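Local coordinates for protein alpha-amylase (Eubacterium rectale DSM 17629, PDB 6AZ5) that probably binds starch-derived glucans as a family 41 carbohydrate-binding module of a surface-anchored alpha-amylase, bringing the enzyme to its substrate, at residues A[5-10]-A[54-59]; A[67-72]-A[100-105]. All coordinates share one frame; numbering follows the deposited sequence.

Interaction 1. Residues A[5-10]-A[54-59]; sequences FTIYYY and QTITVA
Phe-5 and Ile-56 form the tightly packed part of this antiparallel strand pair. Their side chains run alongside each other, and Ile-56 CB stands over one face of the Phe-5 ring, nearer its rim than its middle, in a CH-pi contact 4.2 Å from the ring centroid. Chi1 of 60° sets Phe-5 CG between the backbone N and the carbonyl carbon, which carries the ring over toward strand 54-58, beside Ile-56. The neighbouring methyl, Ile-56 CG2, reaches Phe-5 CZ at 3.6 Å, while Val-58 CG1 meets the ring edge at Phe-5 CE1. The backbones beneath are clasped by two hydrogen bonds, Phe-5 N to Ile-56 O (3.0 Å) and Ile-56 N to Phe-5 O (2.8 Å). Ile-7 N gives Gln-54 O a further, nearly straight bond of 3.0 Å (169°). Further along this buried face, Ile-7 CG2 touches Gln-54 CG at 3.8 Å, and the amide of Gln-54 is held through NE2 by Tyr-36 O. An alanine in place of Phe-5 would probably open a gap beside Ile-56 and Val-58, leaving both without their aromatic partner. The other face is looser and nearer solvent: Thr-6 OG1 approaches Thr-55 CG2 at 3.6 Å, the two side chains crossing obliquely. A mostly apolar, buried face and a polar, more open one are characteristic of a twisted sheet in a beta-sandwich carbohydrate-binding module.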
loop_
_atom_site.group_PDB
_atom_site.type_symbol
_atom_site.label_atom_id
_atom_site.label_comp_id
_atom_site.label_asym_id
_atom_site.label_seq_id
_atom_site.Cartn_x
_atom_site.Cartn_y
_atom_site.Cartn_z
ATOM N N PHE A 5 5.772 1.175 9.154
ATOM C CA PHE A 5 5.695 -0.059 8.391
ATOM C C PHE A 5 5.871 0.228 6.906
ATOM O O PHE A 5 5.705 1.355 6.455
ATOM C CB PHE A 5 4.371 -0.787 8.642
ATOM C CG PHE A 5 3.148 0.012 8.280
ATOM C CD1 PHE A 5 2.549 0.852 9.210
ATOM C CD2 PHE A 5 2.579 -0.096 7.019
ATOM C CE1 PHE A 5 1.416 1.581 8.884
ATOM C CE2 PHE A 5 1.448 0.633 6.685
ATOM C CZ PHE A 5 0.865 1.471 7.619
ATOM N N THR A 6 6.231 -0.806 6.162
ATOM C CA THR A 6 6.366 -0.711 4.721
ATOM C C THR A 6 5.153 -1.359 4.075
ATOM O O THR A 6 4.649 -2.370 4.565
ATOM C CB THR A 6 7.656 -1.400 4.233
ATOM O OG1 THR A 6 8.787 -0.802 4.877
ATOM C CG2 THR A 6 7.809 -1.269 2.734
ATOM N N ILE A 7 4.663 -0.776 2.991
ATOM C CA ILE A 7 3.599 -1.424 2.246
ATOM C C ILE A 7 3.936 -1.487 0.758
ATOM O O ILE A 7 4.240 -0.474 0.120
ATOM C CB ILE A 7 2.230 -0.728 2.486
ATOM C CG1 ILE A 7 1.174 -1.282 1.535
ATOM C CG2 ILE A 7 2.340 0.776 2.344
ATOM C CD1 ILE A 7 -0.241 -1.038 2.023
ATOM N N TYR A 8 3.919 -2.710 0.234
ATOM C CA TYR A 8 4.132 -2.973 -1.184
ATOM C C TYR A 8 2.799 -3.085 -1.905
ATOM O O TYR A 8 1.841 -3.627 -1.354
ATOM C CB TYR A 8 4.914 -4.269 -1.396
ATOM C CG TYR A 8 6.280 -4.328 -0.756
ATOM C CD1 TYR A 8 7.076 -3.201 -0.644
ATOM C CD2 TYR A 8 6.780 -5.531 -0.274
ATOM C CE1 TYR A 8 8.335 -3.270 -0.066
ATOM C CE2 TYR A 8 8.030 -5.610 0.308
ATOM C CZ TYR A 8 8.801 -4.476 0.414
ATOM O OH TYR A 8 10.046 -4.553 0.992
ATOM N N TYR A 9 2.746 -2.593 -3.142
ATOM C CA TYR A 9 1.530 -2.682 -3.951
ATOM C C TYR A 9 1.811 -3.182 -5.363
ATOM O O TYR A 9 2.729 -2.713 -6.037
ATOM C CB TYR A 9 0.827 -1.325 -4.014
ATOM C CG TYR A 9 -0.317 -1.253 -5.002
ATOM C CD1 TYR A 9 -1.522 -1.903 -4.754
ATOM C CD2 TYR A 9 -0.200 -0.519 -6.180
ATOM C CE1 TYR A 9 -2.575 -1.836 -5.656
ATOM C CE2 TYR A 9 -1.249 -0.441 -7.085
ATOM C CZ TYR A 9 -2.434 -1.103 -6.819
ATOM O OH TYR A 9 -3.476 -1.029 -7.716
ATOM N N TYR A 10 1.017 -4.144 -5.809
ATOM C CA TYR A 10 1.186 -4.663 -7.155
ATOM C C TYR A 10 -0.099 -4.542 -7.959
ATOM O O TYR A 10 -1.189 -4.857 -7.475
ATOM C CB TYR A 10 1.646 -6.123 -7.131
ATOM C CG TYR A 10 1.741 -6.735 -8.510
ATOM C CD1 TYR A 10 2.867 -6.542 -9.299
ATOM C CD2 TYR A 10 0.700 -7.501 -9.026
ATOM C CE1 TYR A 10 2.954 -7.096 -10.567
ATOM C CE2 TYR A 10 0.780 -8.059 -10.293
ATOM C CZ TYR A 10 1.906 -7.853 -11.056
ATOM O OH TYR A 10 1.990 -8.406 -12.314
ATOM N N GLN A 54 6.316 2.084 -0.260
ATOM C CA GLN A 54 6.428 3.292 0.541
ATOM C C GLN A 54 6.422 2.912 2.015
ATOM O O GLN A 54 5.998 1.814 2.377
ATOM C CB GLN A 54 5.296 4.265 0.236
ATOM C CG GLN A 54 3.916 3.758 0.605
ATOM C CD GLN A 54 2.846 4.815 0.402
ATOM O OE1 GLN A 54 2.936 5.919 0.938
ATOM N NE2 GLN A 54 1.838 4.487 -0.396
ATOM N N THR A 55 6.910 3.807 2.862
ATOM C CA THR A 55 6.836 3.586 4.296
ATOM C C THR A 55 5.814 4.536 4.898
ATOM O O THR A 55 5.604 5.640 4.404
ATOM C CB THR A 55 8.190 3.788 4.983
ATOM O OG1 THR A 55 8.653 5.117 4.721
ATOM C CG2 THR A 55 9.210 2.787 4.465
ATOM N N ILE A 56 5.162 4.097 5.960
ATOM C CA ILE A 56 4.101 4.887 6.546
ATOM C C ILE A 56 4.233 4.851 8.061
ATOM O O ILE A 56 4.449 3.796 8.653
ATOM C CB ILE A 56 2.720 4.380 6.085
ATOM C CG1 ILE A 56 2.492 4.786 4.621
ATOM C CG2 ILE A 56 1.627 4.939 6.959
ATOM C CD1 ILE A 56 1.246 4.215 3.992
ATOM N N THR A 57 4.147 6.023 8.676
ATOM C CA THR A 57 4.364 6.156 10.105
ATOM C C THR A 57 3.045 6.402 10.816
ATOM O O THR A 57 2.288 7.294 10.433
ATOM C CB THR A 57 5.335 7.313 10.417
ATOM O OG1 THR A 57 6.590 7.071 9.772
ATOM C CG2 THR A 57 5.552 7.451 11.914
ATOM N N VAL A 58 2.770 5.597 11.838
ATOM C CA VAL A 58 1.630 5.831 12.716
ATOM C C VAL A 58 2.103 6.010 14.158
ATOM O O VAL A 58 3.208 5.599 14.514
ATOM C CB VAL A 58 0.609 4.677 12.649
ATOM C CG1 VAL A 58 -0.086 4.663 11.303
ATOM C CG2 VAL A 58 1.287 3.345 12.920
ATOM N N ALA A 59 1.271 6.645 14.979
ATOM C CA ALA A 59 1.545 6.748 16.407
ATOM C C ALA A 59 1.596 5.350 17.012
ATOM O O ALA A 59 0.909 4.440 16.536
ATOM C CB ALA A 59 0.488 7.591 17.098
#

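Interaction 2. Residues A[67-72]-A[100-105]; sequences VGLKAR and LYYVDG
Leu-69 CD1 meets Tyr-102 CD2 at 4.2 Å in the buried interior of the beta-sandwich module, where strands 67-72 and 100-103 are not paired but face each other across the core. Their axes come no closer than 9.3 Å and are inclined at 53°, which leaves side chains to bridge the interval. The bridging is done chiefly by Tyr-102, whose CG lies anti to the backbone N (chi1 178°), a setting that starts the ring out across the core toward 67-72.

Along 67-72, Leu-69 is the first residue to take part. Its side chain and that of Tyr-102 pass one another, heading opposite ways, and Leu-69 also rests on Ile-7 and Met-27. Lys-70 contributes little more than backbone: its CA lies 3.7 Å from Tyr-102 OH, while its side chain starts away from 100-105 and ends in a salt bridge from NZ to Asp-87.

Ala-71 supplies the principal contact. Its CB packs against Tyr-102 CE2 at 3.8 Å, and the small methyl lets the ring edge come up close to the strand backbone. The same methyl lies 4.3 Å from Asp-104 OD1, a long approach; that carboxylate oxygen has its polar partners in Tyr-9 OH and Tyr-73 OH.

The phenol oxygen has two polar partners. Besides receiving the Ala-71 amide, Tyr-102 OH is hydrogen-bonded to Asp-84 OD2, so the buried tyrosine has its polar end satisfied, and the two bonds fix the position of that end. Ala-71 N lies in the plane of the ring, at its edge, and gives its hydrogen to Tyr-102 OH over 3.1 Å with an N-H...O angle of 158°.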
loop_
_atom_site.group_PDB
_atom_site.type_symbol
_atom_site.label_atom_id
_atom_site.label_comp_id
_atom_site.label_asym_id
_atom_site.label_seq_id
_atom_site.Cartn_x
_atom_site.Cartn_y
_atom_site.Cartn_z
ATOM N N VAL A 67 -6.751 -0.380 9.681
ATOM C CA VAL A 67 -6.644 0.690 8.700
ATOM C C VAL A 67 -7.529 0.415 7.499
ATOM O O VAL A 67 -7.526 -0.691 6.966
ATOM C CB VAL A 67 -5.195 0.861 8.216
ATOM C CG1 VAL A 67 -5.133 1.785 7.004
ATOM C CG2 VAL A 67 -4.324 1.370 9.345
ATOM N N GLY A 68 -8.290 1.420 7.079
ATOM C CA GLY A 68 -9.040 1.332 5.841
ATOM C C GLY A 68 -8.232 1.966 4.730
ATOM O O GLY A 68 -7.618 3.010 4.936
ATOM N N LEU A 69 -8.218 1.344 3.554
ATOM C CA LEU A 69 -7.471 1.903 2.442
ATOM C C LEU A 69 -7.920 1.366 1.089
ATOM O O LEU A 69 -8.577 0.337 1.000
ATOM C CB LEU A 69 -5.972 1.632 2.612
ATOM C CG LEU A 69 -5.459 0.298 2.062
ATOM C CD1 LEU A 69 -3.947 0.292 2.020
ATOM C CD2 LEU A 69 -5.968 -0.883 2.880
ATOM N N LYS A 70 -7.547 2.081 0.033
ATOM C CA LYS A 70 -7.669 1.570 -1.323
ATOM C C LYS A 70 -6.661 2.268 -2.232
ATOM O O LYS A 70 -6.365 3.448 -2.058
ATOM C CB LYS A 70 -9.096 1.754 -1.846
ATOM C CG LYS A 70 -9.535 3.195 -1.926
ATOM C CD LYS A 70 -11.012 3.311 -2.283
ATOM C CE LYS A 70 -11.898 2.887 -1.129
ATOM N NZ LYS A 70 -13.320 3.275 -1.350
ATOM N N ALA A 71 -6.124 1.528 -3.192
ATOM C CA ALA A 71 -5.194 2.104 -4.152
ATOM C C ALA A 71 -5.914 3.048 -5.124
ATOM O O ALA A 71 -7.092 2.855 -5.413
ATOM C CB ALA A 71 -4.479 1.003 -4.910
ATOM N N ARG A 72 -5.208 4.072 -5.605
ATOM C CA ARG A 72 -5.709 4.947 -6.671
ATOM C C ARG A 72 -4.666 5.016 -7.779
ATOM O O ARG A 72 -3.474 5.152 -7.502
ATOM C CB ARG A 72 -6.035 6.341 -6.139
ATOM C CG ARG A 72 -7.088 6.345 -5.055
ATOM C CD ARG A 72 -7.559 7.754 -4.750
ATOM N NE ARG A 72 -6.429 8.644 -4.504
ATOM C CZ ARG A 72 -6.531 9.957 -4.319
ATOM N NH1 ARG A 72 -7.722 10.541 -4.348
ATOM N NH2 ARG A 72 -5.439 10.683 -4.108
ATOM N N LEU A 100 3.504 -4.949 4.609
ATOM C CA LEU A 100 2.212 -5.340 4.058
ATOM C C LEU A 100 2.314 -5.578 2.551
ATOM O O LEU A 100 2.973 -4.822 1.830
ATOM C CB LEU A 100 1.148 -4.287 4.365
ATOM C CG LEU A 100 0.438 -4.389 5.723
ATOM C CD1 LEU A 100 -0.159 -5.768 5.927
ATOM C CD2 LEU A 100 1.360 -4.025 6.886
ATOM N N TYR A 101 1.679 -6.651 2.092
ATOM C CA TYR A 101 1.617 -6.963 0.672
ATOM C C TYR A 101 0.211 -6.730 0.146
ATOM O O TYR A 101 -0.725 -7.460 0.470
ATOM C CB TYR A 101 2.044 -8.398 0.408
ATOM C CG TYR A 101 3.477 -8.670 0.777
ATOM C CD1 TYR A 101 4.502 -8.481 -0.141
ATOM C CD2 TYR A 101 3.809 -9.102 2.049
ATOM C CE1 TYR A 101 5.817 -8.726 0.203
ATOM C CE2 TYR A 101 5.113 -9.349 2.400
ATOM C CZ TYR A 101 6.114 -9.160 1.478
ATOM O OH TYR A 101 7.415 -9.409 1.843
ATOM N N TYR A 102 0.079 -5.690 -0.660
ATOM C CA TYR A 102 -1.206 -5.293 -1.188
ATOM C C TYR A 102 -1.242 -5.609 -2.676
ATOM O O TYR A 102 -0.663 -4.897 -3.494
ATOM C CB TYR A 102 -1.453 -3.808 -0.896
ATOM C CG TYR A 102 -2.745 -3.221 -1.420
ATOM C CD1 TYR A 102 -3.793 -4.031 -1.837
ATOM C CD2 TYR A 102 -2.942 -1.842 -1.426
ATOM C CE1 TYR A 102 -4.977 -3.486 -2.300
ATOM C CE2 TYR A 102 -4.127 -1.287 -1.876
ATOM C CZ TYR A 102 -5.142 -2.116 -2.312
ATOM O OH TYR A 102 -6.326 -1.578 -2.762
ATOM N N VAL A 103 -1.912 -6.707 -3.005
ATOM C CA VAL A 103 -2.223 -7.025 -4.389
ATOM C C VAL A 103 -3.553 -6.373 -4.726
ATOM O O VAL A 103 -4.540 -6.572 -4.018
ATOM C CB VAL A 103 -2.294 -8.544 -4.640
ATOM C CG1 VAL A 103 -3.019 -8.836 -5.948
ATOM C CG2 VAL A 103 -0.896 -9.145 -4.652
ATOM N N ASP A 104 -3.559 -5.562 -5.781
ATOM C CA ASP A 104 -4.777 -4.934 -6.263
ATOM C C ASP A 104 -5.843 -6.008 -6.445
ATOM O O ASP A 104 -5.617 -6.992 -7.151
ATOM C CB ASP A 104 -4.519 -4.191 -7.576
ATOM C CG ASP A 104 -5.687 -3.328 -7.992
ATOM O OD1 ASP A 104 -5.775 -2.182 -7.505
ATOM O OD2 ASP A 104 -6.526 -3.795 -8.792
ATOM N N GLY A 105 -6.981 -5.837 -5.778
ATOM C CA GLY A 105 -8.045 -6.823 -5.826
ATOM C C GLY A 105 -8.311 -7.556 -4.517
ATOM O O GLY A 105 -9.226 -8.375 -4.438
#

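How the interactions relate
Interactions 1 and 2 have centres about 11 Å apart and meet through strand 3-10, which pairs with 49-58 antiparallel and with 99-103 in parallel. Tyr-8 O and Tyr-102 N, 2.8 Å apart, form a probable backbone hydrogen bond between the two contacts, and Tyr-9 OH lies 2.6 Å from Asp-104 OD1, probably a second hydrogen bond. The Tyr-9 and Tyr-102 rings meet with their planes at about 60°, which adds side-chain packing between the two contacts. Interaction 1 is a neighbouring-strand pairing; interaction 2 spans the core by side chains. Strand 3-10 thus serves interaction 1 through one edge and borders strand 99-103 of interaction 2 on its other edge.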